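Local coordinates for protein methyl-coenzyme M reductase gamma subunit (Methermicoccus shengliensis DSM 18856, PDB 7NKG) that probably forms, with its partner subunits, the nickel-containing factor 430 enzyme that releases methane from methyl-coenzyme M and coenzyme B, at residues K20-N25 and R102-A107; A39-R44 and A149-A154; I108-V113 and V131-K136; R175-G180 and M185-V190; V221-R224 and E228-E231. All coordinates share one frame; numbering follows the deposited sequence.

Contact 1 of 5, residues K20-N25 and R102-A107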
# COMPACT_ATOMS: atom_id res chain seq x y z
N LYS C 20 38.58 33.67 3.04
CA LYS C 20 39.87 33.07 3.39
C LYS C 20 39.74 31.53 3.43
O LYS C 20 40.55 30.84 2.83
CB LYS C 20 40.38 33.56 4.76
CG LYS C 20 41.00 34.95 4.72
CD LYS C 20 41.45 35.39 6.11
CE LYS C 20 42.27 36.66 6.01
NZ LYS C 20 42.67 37.15 7.36
N HIS C 21 38.70 31.01 4.11
CA HIS C 21 38.50 29.57 4.20
C HIS C 21 38.21 28.98 2.83
O HIS C 21 38.76 27.95 2.48
CB HIS C 21 37.36 29.23 5.18
CG HIS C 21 37.68 29.52 6.62
ND1 HIS C 21 37.02 28.87 7.66
CD2 HIS C 21 38.59 30.37 7.16
CE1 HIS C 21 37.52 29.37 8.78
NE2 HIS C 21 38.48 30.27 8.53
N MET C 22 37.36 29.65 2.03
CA MET C 22 37.04 29.17 0.69
C MET C 22 38.29 29.12 -0.19
O MET C 22 38.57 28.09 -0.79
CB MET C 22 35.99 30.06 0.03
CG MET C 22 34.60 29.87 0.63
SD MET C 22 33.48 31.20 0.19
CE MET C 22 32.22 30.29 -0.69
N SER C 23 39.09 30.20 -0.23
CA SER C 23 40.28 30.27 -1.07
C SER C 23 41.50 29.50 -0.52
O SER C 23 42.51 29.43 -1.22
CB SER C 23 40.67 31.72 -1.28
OG SER C 23 41.11 32.31 -0.07
N GLY C 24 41.43 29.01 0.71
CA GLY C 24 42.56 28.34 1.33
C GLY C 24 43.63 29.30 1.84
O GLY C 24 44.71 28.85 2.19
N ASN C 25 43.33 30.62 1.92
CA ASN C 25 44.28 31.61 2.43
C ASN C 25 44.12 31.68 3.93
O ASN C 25 43.62 32.67 4.49
CB ASN C 25 44.06 32.97 1.77
CG ASN C 25 44.56 33.01 0.34
OD1 ASN C 25 45.75 32.81 0.09
ND2 ASN C 25 43.68 33.26 -0.62
N ARG C 102 33.88 24.73 6.34
CA ARG C 102 34.87 23.64 6.33
C ARG C 102 34.61 22.82 5.02
O ARG C 102 35.56 22.43 4.35
CB ARG C 102 34.75 22.70 7.53
CG ARG C 102 35.30 23.25 8.83
CD ARG C 102 35.54 22.11 9.81
NE ARG C 102 35.96 22.54 11.15
CZ ARG C 102 37.22 22.72 11.56
NH1 ARG C 102 38.24 22.54 10.72
NH2 ARG C 102 37.47 23.09 12.82
N SER C 103 33.33 22.59 4.66
CA SER C 103 33.00 21.86 3.44
C SER C 103 33.43 22.64 2.19
O SER C 103 33.96 22.04 1.27
CB SER C 103 31.52 21.52 3.39
OG SER C 103 31.19 20.57 4.39
N TYR C 104 33.24 23.98 2.16
CA TYR C 104 33.67 24.78 1.00
C TYR C 104 35.19 24.76 0.89
O TYR C 104 35.73 24.62 -0.22
CB TYR C 104 33.20 26.24 1.09
CG TYR C 104 31.70 26.43 1.19
CD1 TYR C 104 30.81 25.55 0.58
CD2 TYR C 104 31.16 27.45 1.96
CE1 TYR C 104 29.44 25.70 0.69
CE2 TYR C 104 29.78 27.59 2.12
CZ TYR C 104 28.92 26.71 1.48
OH TYR C 104 27.56 26.87 1.64
N TYR C 105 35.90 24.85 2.04
CA TYR C 105 37.36 24.75 2.04
C TYR C 105 37.81 23.42 1.38
O TYR C 105 38.69 23.43 0.53
CB TYR C 105 37.93 24.84 3.47
CG TYR C 105 39.38 24.39 3.53
CD1 TYR C 105 40.39 25.19 3.01
CD2 TYR C 105 39.71 23.10 3.92
CE1 TYR C 105 41.71 24.74 2.97
CE2 TYR C 105 41.01 22.63 3.85
CZ TYR C 105 42.00 23.45 3.34
OH TYR C 105 43.30 22.99 3.27
N ALA C 106 37.18 22.31 1.77
CA ALA C 106 37.54 21.00 1.25
C ALA C 106 37.20 20.89 -0.24
O ALA C 106 38.04 20.45 -1.03
CB ALA C 106 36.84 19.90 2.04
N ALA C 107 35.99 21.32 -0.63
CA ALA C 107 35.53 21.24 -2.03
C ALA C 107 36.39 22.07 -2.98
O ALA C 107 36.56 21.69 -4.14
CB ALA C 107 34.08 21.68 -2.11
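His21 O meets the ring edge of Tyr105 where the last turn of helix 13-23 comes against the middle of helix 99-109; the backbones are closest at Met22 and Tyr105, whose CA atoms are 4.6 Å apart. The first helix stops here: Gly24 leaves helical geometry with positive phi, its N-H bonds weakly back to His21 O, and Asn25 N weakly to Lys20 O. The His21 carbonyl faces the other helix. Its oxygen lies in the plane of the Tyr105 ring, 3.2 Å from Tyr105 CD1, and also takes a CA-H...O contact from Tyr105 CA at 3.5 Å. Gly24 CA meets the same edge further out, 4.0 Å from Tyr105 CE1. The ring reaches this seam because its CG stands opposite the backbone N (chi1 165°), which lays it along the end of the first helix; its hydroxyl goes on to His110 NE2. Met22 works on the other flank. Its side chain runs alongside that of Tyr104, both pointing the same way, with Met22 CG 3.9 Å from Tyr104 CB. Bent at chi3 (119°), the chain brings Met22 CE to 4.0 Å from Tyr104 CD2, oblique to the ring. The phenol OH of Tyr104 is bound by an acidic side chain of a neighbouring subunit, while Asn109 ND2 takes up Met22 O. The arrangement is a close helix-helix contact at a helix C-terminus that ends in a positive-phi glycine, set in the chain's interior with one end reaching the subunit interface.

Contact 2 of 5, residues A39-R44 and A149-A154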
# COMPACT_ATOMS: atom_id res chain seq x y z
N ALA C 39 47.21 8.98 15.14
CA ALA C 39 46.69 8.49 16.41
C ALA C 39 45.28 9.08 16.69
O ALA C 39 44.36 8.33 17.02
CB ALA C 39 47.65 8.84 17.55
N ILE C 40 45.11 10.41 16.57
CA ILE C 40 43.82 11.03 16.89
C ILE C 40 42.73 10.69 15.86
O ILE C 40 41.55 10.63 16.25
CB ILE C 40 43.93 12.57 17.16
CG1 ILE C 40 44.38 13.33 15.89
CG2 ILE C 40 44.91 12.79 18.34
CD1 ILE C 40 44.49 14.83 16.00
N LEU C 41 43.09 10.37 14.60
CA LEU C 41 42.05 9.95 13.63
C LEU C 41 41.53 8.50 13.91
O LEU C 41 40.36 8.22 13.62
CB LEU C 41 42.52 10.15 12.19
CG LEU C 41 42.94 11.59 11.81
CD1 LEU C 41 43.34 11.67 10.36
CD2 LEU C 41 41.82 12.62 12.09
N GLY C 42 42.34 7.64 14.53
CA GLY C 42 41.93 6.30 14.94
C GLY C 42 41.64 5.28 13.85
O GLY C 42 40.93 4.30 14.11
N HIS C 43 42.21 5.45 12.65
CA HIS C 43 41.96 4.53 11.53
C HIS C 43 42.98 3.40 11.46
O HIS C 43 42.66 2.32 10.95
CB HIS C 43 41.98 5.30 10.21
CG HIS C 43 40.99 6.43 10.19
ND1 HIS C 43 39.70 6.26 10.64
CD2 HIS C 43 41.15 7.70 9.76
CE1 HIS C 43 39.11 7.44 10.49
NE2 HIS C 43 39.93 8.32 9.94
N ARG C 44 44.21 3.65 11.91
CA ARG C 44 45.27 2.64 11.89
C ARG C 44 46.35 3.01 12.92
O ARG C 44 46.37 4.14 13.43
CB ARG C 44 45.90 2.51 10.47
CG ARG C 44 46.76 3.70 10.08
CD ARG C 44 47.32 3.61 8.68
NE ARG C 44 48.50 4.47 8.53
CZ ARG C 44 48.47 5.79 8.43
NH1 ARG C 44 47.32 6.45 8.44
NH2 ARG C 44 49.61 6.48 8.33
N ALA C 149 36.77 23.95 19.20
CA ALA C 149 36.49 22.90 18.23
C ALA C 149 37.02 21.57 18.75
O ALA C 149 37.89 21.55 19.63
CB ALA C 149 37.15 23.27 16.90
N GLY C 150 36.51 20.47 18.20
CA GLY C 150 36.99 19.15 18.57
C GLY C 150 36.72 18.14 17.49
O GLY C 150 35.68 18.21 16.82
N LEU C 151 37.67 17.22 17.27
CA LEU C 151 37.50 16.13 16.32
C LEU C 151 36.60 15.13 17.02
O LEU C 151 36.93 14.66 18.11
CB LEU C 151 38.83 15.46 15.99
CG LEU C 151 39.71 16.18 15.00
CD1 LEU C 151 41.12 15.71 15.13
CD2 LEU C 151 39.23 15.96 13.57
N ARG C 152 35.46 14.83 16.41
CA ARG C 152 34.46 13.93 16.99
C ARG C 152 33.80 13.13 15.89
O ARG C 152 32.97 13.68 15.18
CB ARG C 152 33.38 14.73 17.74
CG ARG C 152 33.95 15.70 18.76
CD ARG C 152 32.88 16.49 19.48
NE ARG C 152 33.50 17.41 20.42
CZ ARG C 152 32.85 18.19 21.27
NH1 ARG C 152 31.51 18.18 21.30
NH2 ARG C 152 33.51 18.98 22.10
N GLY C 153 34.15 11.86 15.77
CA GLY C 153 33.52 10.97 14.82
C GLY C 153 32.20 10.39 15.34
O GLY C 153 31.49 9.70 14.60
N ALA C 154 31.89 10.61 16.62
CA ALA C 154 30.66 10.11 17.25
C ALA C 154 30.40 10.89 18.56
O ALA C 154 31.35 11.36 19.19
CB ALA C 154 30.78 8.62 17.55
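Ile40 and Leu151 make the main apolar contact, their side chains crossing at about a right angle. Ile40 CD1 touches Leu151 CD1 at 3.6 Å, methyl against methyl, and Ile40 CG1 lies 4.1 Å from the same carbon. With Ile40 CG1 set between the backbone N and the carbonyl carbon (chi1 64°), the extended ethyl arm points at the strand. Leu41 adds a looser touch, its CD2 4.4 Å from Leu151 CD1, so one leucine methyl receives both helix residues. The backbones stay well separated, the CA atoms of Leu41 and Leu151 being 8.1 Å apart, and Ile139 of helix 128-140 packs on both Ile40 and Leu151.

Polar links run through third parties. Gln189 binds the backbone of both Ile40 and Gly153, and its NE2 also holds Leu41 O, tying the helix end to the loop after the strand. Within the first segment, Leu41 O sits 3.5 Å above the centre of the His43 ring, whose NE2 is bonded to Tyr85 O.

The arrangement is an aliphatic helix-on-sheet contact: helix 34-41 meets strand 149-151, an outermost strand, within this chain, of the antiparallel sheet, just before the chain reaches Ala154 in the factor 430 pocket.

Contact 3 of 5, residues I108-V113 and V131-K136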
# COMPACT_ATOMS: atom_id res chain seq x y z
N ILE C 108 36.92 23.21 -2.50
CA ILE C 108 37.72 24.08 -3.36
C ILE C 108 39.20 23.69 -3.40
O ILE C 108 39.84 23.82 -4.46
CB ILE C 108 37.54 25.57 -2.94
CG1 ILE C 108 36.08 26.04 -3.16
CG2 ILE C 108 38.52 26.49 -3.71
CD1 ILE C 108 35.69 27.28 -2.38
N ASN C 109 39.76 23.32 -2.25
CA ASN C 109 41.20 23.12 -2.13
C ASN C 109 41.71 21.68 -2.11
O ASN C 109 42.93 21.51 -2.18
CB ASN C 109 41.66 23.84 -0.87
CG ASN C 109 41.33 25.31 -0.98
OD1 ASN C 109 42.01 26.06 -1.69
ND2 ASN C 109 40.25 25.74 -0.35
N HIS C 110 40.83 20.68 -2.02
CA HIS C 110 41.29 19.29 -1.99
C HIS C 110 40.61 18.47 -3.08
O HIS C 110 39.43 18.66 -3.34
CB HIS C 110 41.01 18.68 -0.60
CG HIS C 110 41.90 19.27 0.46
ND1 HIS C 110 43.08 18.66 0.82
CD2 HIS C 110 41.77 20.42 1.16
CE1 HIS C 110 43.63 19.44 1.74
NE2 HIS C 110 42.88 20.52 1.97
N ARG C 111 41.37 17.59 -3.73
CA ARG C 111 40.83 16.75 -4.79
C ARG C 111 40.24 15.47 -4.22
O ARG C 111 40.73 14.97 -3.21
CB ARG C 111 41.91 16.36 -5.79
CG ARG C 111 42.71 17.53 -6.33
CD ARG C 111 43.73 17.13 -7.34
NE ARG C 111 43.07 16.58 -8.53
CZ ARG C 111 43.27 15.38 -9.09
NH1 ARG C 111 44.18 14.54 -8.59
NH2 ARG C 111 42.58 15.02 -10.16
N GLY C 112 39.24 14.91 -4.91
CA GLY C 112 38.67 13.62 -4.54
C GLY C 112 38.19 13.53 -3.10
O GLY C 112 38.56 12.61 -2.36
N VAL C 113 37.37 14.51 -2.70
CA VAL C 113 36.84 14.58 -1.33
C VAL C 113 35.33 14.44 -1.30
O VAL C 113 34.66 14.83 -2.25
CB VAL C 113 37.28 15.88 -0.60
CG1 VAL C 113 38.76 15.84 -0.26
CG2 VAL C 113 36.94 17.13 -1.42
N VAL C 131 42.85 12.01 3.05
CA VAL C 131 42.11 12.57 4.18
C VAL C 131 43.08 13.04 5.28
O VAL C 131 42.73 13.95 6.02
CB VAL C 131 40.96 11.62 4.71
CG1 VAL C 131 41.40 10.80 5.93
CG2 VAL C 131 39.70 12.41 5.04
N GLU C 132 44.28 12.43 5.40
CA GLU C 132 45.28 12.88 6.37
C GLU C 132 45.89 14.21 5.93
O GLU C 132 46.12 15.08 6.77
CB GLU C 132 46.39 11.85 6.56
CG GLU C 132 45.92 10.62 7.32
CD GLU C 132 47.03 9.86 7.99
OE1 GLU C 132 48.17 9.92 7.48
OE2 GLU C 132 46.77 9.22 9.03
N VAL C 133 46.11 14.41 4.61
CA VAL C 133 46.63 15.69 4.10
C VAL C 133 45.60 16.79 4.43
O VAL C 133 45.98 17.85 4.93
CB VAL C 133 46.93 15.63 2.59
CG1 VAL C 133 47.23 17.02 2.02
CG2 VAL C 133 48.08 14.68 2.30
N TYR C 134 44.31 16.51 4.20
CA TYR C 134 43.23 17.43 4.54
C TYR C 134 43.20 17.63 6.08
O TYR C 134 43.12 18.77 6.53
CB TYR C 134 41.86 16.91 4.02
CG TYR C 134 40.69 17.53 4.75
CD1 TYR C 134 40.28 18.83 4.46
CD2 TYR C 134 40.07 16.88 5.81
CE1 TYR C 134 39.29 19.45 5.20
CE2 TYR C 134 39.10 17.51 6.57
CZ TYR C 134 38.70 18.79 6.26
OH TYR C 134 37.72 19.41 6.99
N GLY C 135 43.22 16.54 6.84
CA GLY C 135 43.15 16.56 8.30
C GLY C 135 44.22 17.44 8.92
O GLY C 135 43.93 18.22 9.83
N LYS C 136 45.45 17.37 8.40
CA LYS C 136 46.56 18.19 8.89
C LYS C 136 46.22 19.69 8.72
O LYS C 136 46.35 20.44 9.67
CB LYS C 136 47.84 17.83 8.13
CG LYS C 136 49.09 18.47 8.70
CD LYS C 136 50.32 18.10 7.86
CE LYS C 136 51.62 18.61 8.45
NZ LYS C 136 51.93 17.96 9.76
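His110 presents the face of its imidazole to Tyr134. With chi2 at -94° the histidine ring stands across its CA-CB-CG plane, broadside to helix 128-140. Tyr134 comes in from the helix with CG on the far side from its backbone N, and two parts of it use the imidazole. Tyr134 CB lies over the face, 4.0 Å from the ring centroid and 20° off the normal, a CH-pi contact; beyond it the phenol turns an edge to that face, the planes 86° apart and the centroids separated by 5.4 Å. In this T-shaped pair Tyr134 CD1 is 4.0 Å from His110 CD2. The nearest approach is to the helix backbone, His110 CE1 to Tyr134 CA at 3.5 Å, while Val133 CG1 lies 4.3 Å from His110 CE1, at the margin of the contact.

The contact joins the loop that ends helix 99-109 to helix 128-140, the two helices linked in sequence by the hairpin of strands 114-117 and 122-127. Tyr134 also packs on Val86 and Val124 of the four-stranded sheet, so its ring lies between sheet and histidine. With an alanine in place of His110, the Tyr134 edge would probably lose the aromatic face it meets and the Tyr105 hydroxyl its mate. That bond, made by His110 NE2, fixes the imidazole from its rim while Tyr134 covers a face.

Contact 4 of 5, residues R175-G180 and M185-V190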
# COMPACT_ATOMS: atom_id res chain seq x y z
N ARG C 175 37.28 13.77 25.02
CA ARG C 175 38.45 13.40 24.20
C ARG C 175 39.59 14.39 24.34
O ARG C 175 40.75 14.02 24.17
CB ARG C 175 38.07 13.30 22.72
CG ARG C 175 37.21 12.10 22.40
CD ARG C 175 36.45 12.29 21.12
NE ARG C 175 35.16 12.89 21.43
CZ ARG C 175 34.01 12.61 20.82
NH1 ARG C 175 33.98 11.76 19.79
NH2 ARG C 175 32.89 13.19 21.22
N ARG C 176 39.26 15.66 24.58
CA ARG C 176 40.27 16.70 24.72
C ARG C 176 39.83 17.71 25.76
O ARG C 176 38.63 17.92 25.98
CB ARG C 176 40.56 17.37 23.37
CG ARG C 176 39.37 18.16 22.77
CD ARG C 176 39.39 19.62 23.21
NE ARG C 176 38.26 20.41 22.70
CZ ARG C 176 37.02 20.38 23.19
NH1 ARG C 176 36.06 21.15 22.67
NH2 ARG C 176 36.72 19.59 24.23
N ARG C 177 40.80 18.28 26.45
CA ARG C 177 40.52 19.22 27.52
C ARG C 177 41.71 20.13 27.77
O ARG C 177 42.82 19.83 27.35
CB ARG C 177 40.13 18.46 28.81
CG ARG C 177 41.30 17.79 29.54
CD ARG C 177 40.85 16.64 30.42
NE ARG C 177 40.39 15.50 29.62
CZ ARG C 177 41.18 14.61 29.01
NH1 ARG C 177 40.66 13.63 28.29
NH2 ARG C 177 42.51 14.69 29.14
N LEU C 178 41.46 21.23 28.47
CA LEU C 178 42.50 22.18 28.81
C LEU C 178 43.16 21.62 30.06
O LEU C 178 42.49 21.50 31.10
CB LEU C 178 41.88 23.57 29.03
CG LEU C 178 42.81 24.72 29.32
CD1 LEU C 178 43.68 25.05 28.11
CD2 LEU C 178 42.00 25.96 29.75
N GLU C 179 44.41 21.16 29.92
CA GLU C 179 45.21 20.56 30.99
C GLU C 179 46.48 21.35 31.17
O GLU C 179 47.35 21.29 30.29
CB GLU C 179 45.64 19.14 30.61
CG GLU C 179 44.52 18.14 30.53
CD GLU C 179 44.97 16.71 30.72
OE1 GLU C 179 46.14 16.39 30.41
OE2 GLU C 179 44.15 15.90 31.21
N GLY C 180 46.58 22.08 32.27
CA GLY C 180 47.77 22.85 32.60
C GLY C 180 48.27 23.77 31.51
O GLY C 180 49.42 23.67 31.12
N MET C 185 44.62 16.17 23.79
CA MET C 185 43.71 15.20 23.24
C MET C 185 44.36 13.82 23.51
O MET C 185 45.45 13.56 23.02
CB MET C 185 43.53 15.41 21.74
CG MET C 185 42.49 14.51 21.16
SD MET C 185 42.06 14.90 19.47
CE MET C 185 40.66 13.77 19.29
N ASP C 186 43.73 12.99 24.35
CA ASP C 186 44.28 11.68 24.72
C ASP C 186 43.33 10.50 24.40
O ASP C 186 43.46 9.42 24.97
CB ASP C 186 44.72 11.69 26.20
CG ASP C 186 43.62 12.00 27.19
OD1 ASP C 186 42.43 12.04 26.77
OD2 ASP C 186 43.94 12.21 28.38
N LYS C 187 42.38 10.73 23.49
CA LYS C 187 41.48 9.71 22.95
C LYS C 187 41.36 10.00 21.46
O LYS C 187 41.55 11.16 21.04
CB LYS C 187 40.10 9.80 23.60
CG LYS C 187 40.11 9.87 25.12
CD LYS C 187 38.72 9.63 25.67
CE LYS C 187 38.74 9.84 27.16
NZ LYS C 187 37.39 9.71 27.75
N ASP C 188 41.08 8.99 20.64
CA ASP C 188 40.89 9.24 19.20
C ASP C 188 39.53 9.92 18.96
O ASP C 188 38.75 10.12 19.89
CB ASP C 188 41.10 7.96 18.36
CG ASP C 188 40.04 6.90 18.49
OD1 ASP C 188 38.94 7.22 18.98
OD2 ASP C 188 40.32 5.74 18.11
N GLN C 189 39.22 10.25 17.69
CA GLN C 189 38.00 10.99 17.38
C GLN C 189 36.72 10.20 17.72
O GLN C 189 35.70 10.84 17.86
CB GLN C 189 38.01 11.52 15.94
CG GLN C 189 37.96 10.46 14.85
CD GLN C 189 37.99 11.11 13.49
OE1 GLN C 189 37.33 12.15 13.24
NE2 GLN C 189 38.70 10.50 12.54
N VAL C 190 36.78 8.87 17.94
CA VAL C 190 35.58 8.12 18.38
C VAL C 190 35.65 7.73 19.88
O VAL C 190 34.85 6.90 20.32
CB VAL C 190 35.22 6.91 17.46
CG1 VAL C 190 34.69 7.38 16.12
CG2 VAL C 190 36.38 5.95 17.28
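The beta hairpin of strands 176-179 and 182-187 carries this contact, its base close to the factor 430 pocket. Arg176 and Met185 form an antiparallel non-hydrogen-bonded pair, with Arg176 CB 3.9 Å from Met185 CB. One step away, Asp186 N bonds to Arg175 O at 3.2 Å. A salt-bridge network lies on the other face. The end of the Arg177 guanidinium grips Asp186 with two nitrogens, NH1 to OD1 at 2.8 Å, nearly straight (168°), and NH2 to OD2 at 3.0 Å from above the carboxylate plane; the two planes are turned 43° apart. Arg177 NH2 also reaches Glu179 OE2 at 2.9 Å. A leucine at Arg177 would probably leave the Asp186 and Glu179 carboxylates facing each other without the cation between them. Arg175, bent at chi3 (-92°), passes Lys187 CB and sends NH1 to Gln189 O at 2.7 Å, from above the carbonyl plane. The same nitrogen holds Ala154 O, and Arg175 NH2 meets Asp171 and Thr155 O. Asp188 OD1 closes an Asx turn on Val190 N. Strand 182-187 is the centre of a three-stranded sheet, with 193-201 along its other edge, and Met185 and Gln189 pack on Leu151 of strand 149-151.

Contact 5 of 5, residues V221-R224 and E228-E231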
# COMPACT_ATOMS: atom_id res chain seq x y z
N VAL C 221 29.63 40.39 15.10
CA VAL C 221 29.40 40.94 13.77
C VAL C 221 28.01 40.44 13.41
O VAL C 221 27.87 39.26 13.06
CB VAL C 221 30.46 40.45 12.77
CG1 VAL C 221 30.09 40.86 11.35
CG2 VAL C 221 31.85 40.97 13.15
N PRO C 222 26.95 41.24 13.61
CA PRO C 222 25.60 40.74 13.32
C PRO C 222 25.40 40.39 11.85
O PRO C 222 25.88 41.10 10.96
CB PRO C 222 24.68 41.89 13.74
CG PRO C 222 25.52 42.75 14.65
CD PRO C 222 26.91 42.63 14.12
N PHE C 223 24.66 39.31 11.60
CA PHE C 223 24.32 38.90 10.23
C PHE C 223 23.59 40.05 9.49
O PHE C 223 23.89 40.34 8.34
CB PHE C 223 23.39 37.67 10.29
CG PHE C 223 22.79 37.27 8.97
CD1 PHE C 223 23.60 36.86 7.92
CD2 PHE C 223 21.42 37.26 8.79
CE1 PHE C 223 23.05 36.46 6.71
CE2 PHE C 223 20.87 36.87 7.57
CZ PHE C 223 21.68 36.46 6.54
N ARG C 224 22.67 40.71 10.21
CA ARG C 224 21.89 41.84 9.72
C ARG C 224 22.80 42.97 9.16
O ARG C 224 22.39 43.68 8.24
CB ARG C 224 21.05 42.41 10.88
CG ARG C 224 19.93 43.36 10.49
CD ARG C 224 19.43 44.08 11.73
NE ARG C 224 18.75 43.20 12.68
CZ ARG C 224 17.46 42.85 12.61
NH1 ARG C 224 16.71 43.24 11.58
NH2 ARG C 224 16.93 42.08 13.54
N GLU C 228 25.21 43.06 1.90
CA GLU C 228 25.36 42.32 0.63
C GLU C 228 25.03 40.85 0.77
O GLU C 228 24.58 40.26 -0.21
CB GLU C 228 26.77 42.44 0.08
CG GLU C 228 27.21 43.85 -0.27
CD GLU C 228 28.66 43.96 -0.69
OE1 GLU C 228 29.30 42.90 -0.94
OE2 GLU C 228 29.17 45.10 -0.79
N VAL C 229 25.29 40.24 1.95
CA VAL C 229 24.98 38.83 2.17
C VAL C 229 23.46 38.65 2.26
O VAL C 229 22.92 37.76 1.62
CB VAL C 229 25.69 38.29 3.43
CG1 VAL C 229 25.28 36.84 3.72
CG2 VAL C 229 27.21 38.39 3.28
N VAL C 230 22.76 39.53 3.00
CA VAL C 230 21.29 39.48 3.11
C VAL C 230 20.69 39.68 1.70
O VAL C 230 19.78 38.96 1.31
CB VAL C 230 20.74 40.54 4.10
CG1 VAL C 230 19.21 40.54 4.10
CG2 VAL C 230 21.27 40.28 5.51
N GLU C 231 21.25 40.64 0.93
CA GLU C 231 20.80 40.90 -0.44
C GLU C 231 21.01 39.67 -1.32
O GLU C 231 20.15 39.33 -2.12
CB GLU C 231 21.60 42.09 -1.02
CG GLU C 231 21.23 42.39 -2.46
CD GLU C 231 22.03 43.50 -3.10
OE1 GLU C 231 22.95 44.05 -2.45
OE2 GLU C 231 21.70 43.82 -4.26
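Val229 is the first residue of the 228-231 turn to touch the loop: its CG1 meets Phe223 CE1 at 3.7 Å, oblique to the ring. CG1 stands opposite the valine's backbone N (chi1 176°), which turns this methyl toward Phe223 CE1. Tyr216 packs on Val229 as well and meets the Phe223 ring edge-to-face, so the aromatic pair and the valine share one cluster. Val230 follows and covers the ring itself. Its CG2 sits over one face, 4.2 Å from the Phe223 centroid and 21° off the normal, a CH-pi contact displaced toward CE2 and CZ, each 4.0 Å away. The same methyl rests 3.9 Å from Phe223 O, between the Phe223 ring and the Phe223 backbone. Phe223 can lay its ring here because its CG points away from the backbone N (chi1 171°), back toward the helix. The nearest CA atoms, those of Arg224 and Val230, are 7.0 Å apart, so apart from the Phe223 carbonyl the contact is made by side chains. Glu231 ends the walk, its OE2 paired with a basic side chain of one neighbouring subunit. This is a local hydrophobic contact at the start of a helix, in which the loop before helix 227-245 folds an aromatic ring back onto its first turns beside the subunit interfaces.

Contacts 1 and 3 touch through helix 99-109, which both use, and lie nearest the centre of the chain, each about 9 Å from it between centres. Both are buried and rest on aromatic rings, a carbonyl meeting a ring edge in contact 1 and two rings meeting edge-to-face in contact 3. Contact 2, also buried, is purely aliphatic, and the Arg44-Glu132 salt bridge ties it to contact 3. Contact 4, further out but directly against contact 2, is the one built on strand pairing and charge. Contact 5 stands apart, touching none of the others: partly buried, local in sequence, and about 36 Å from contact 4 between centres.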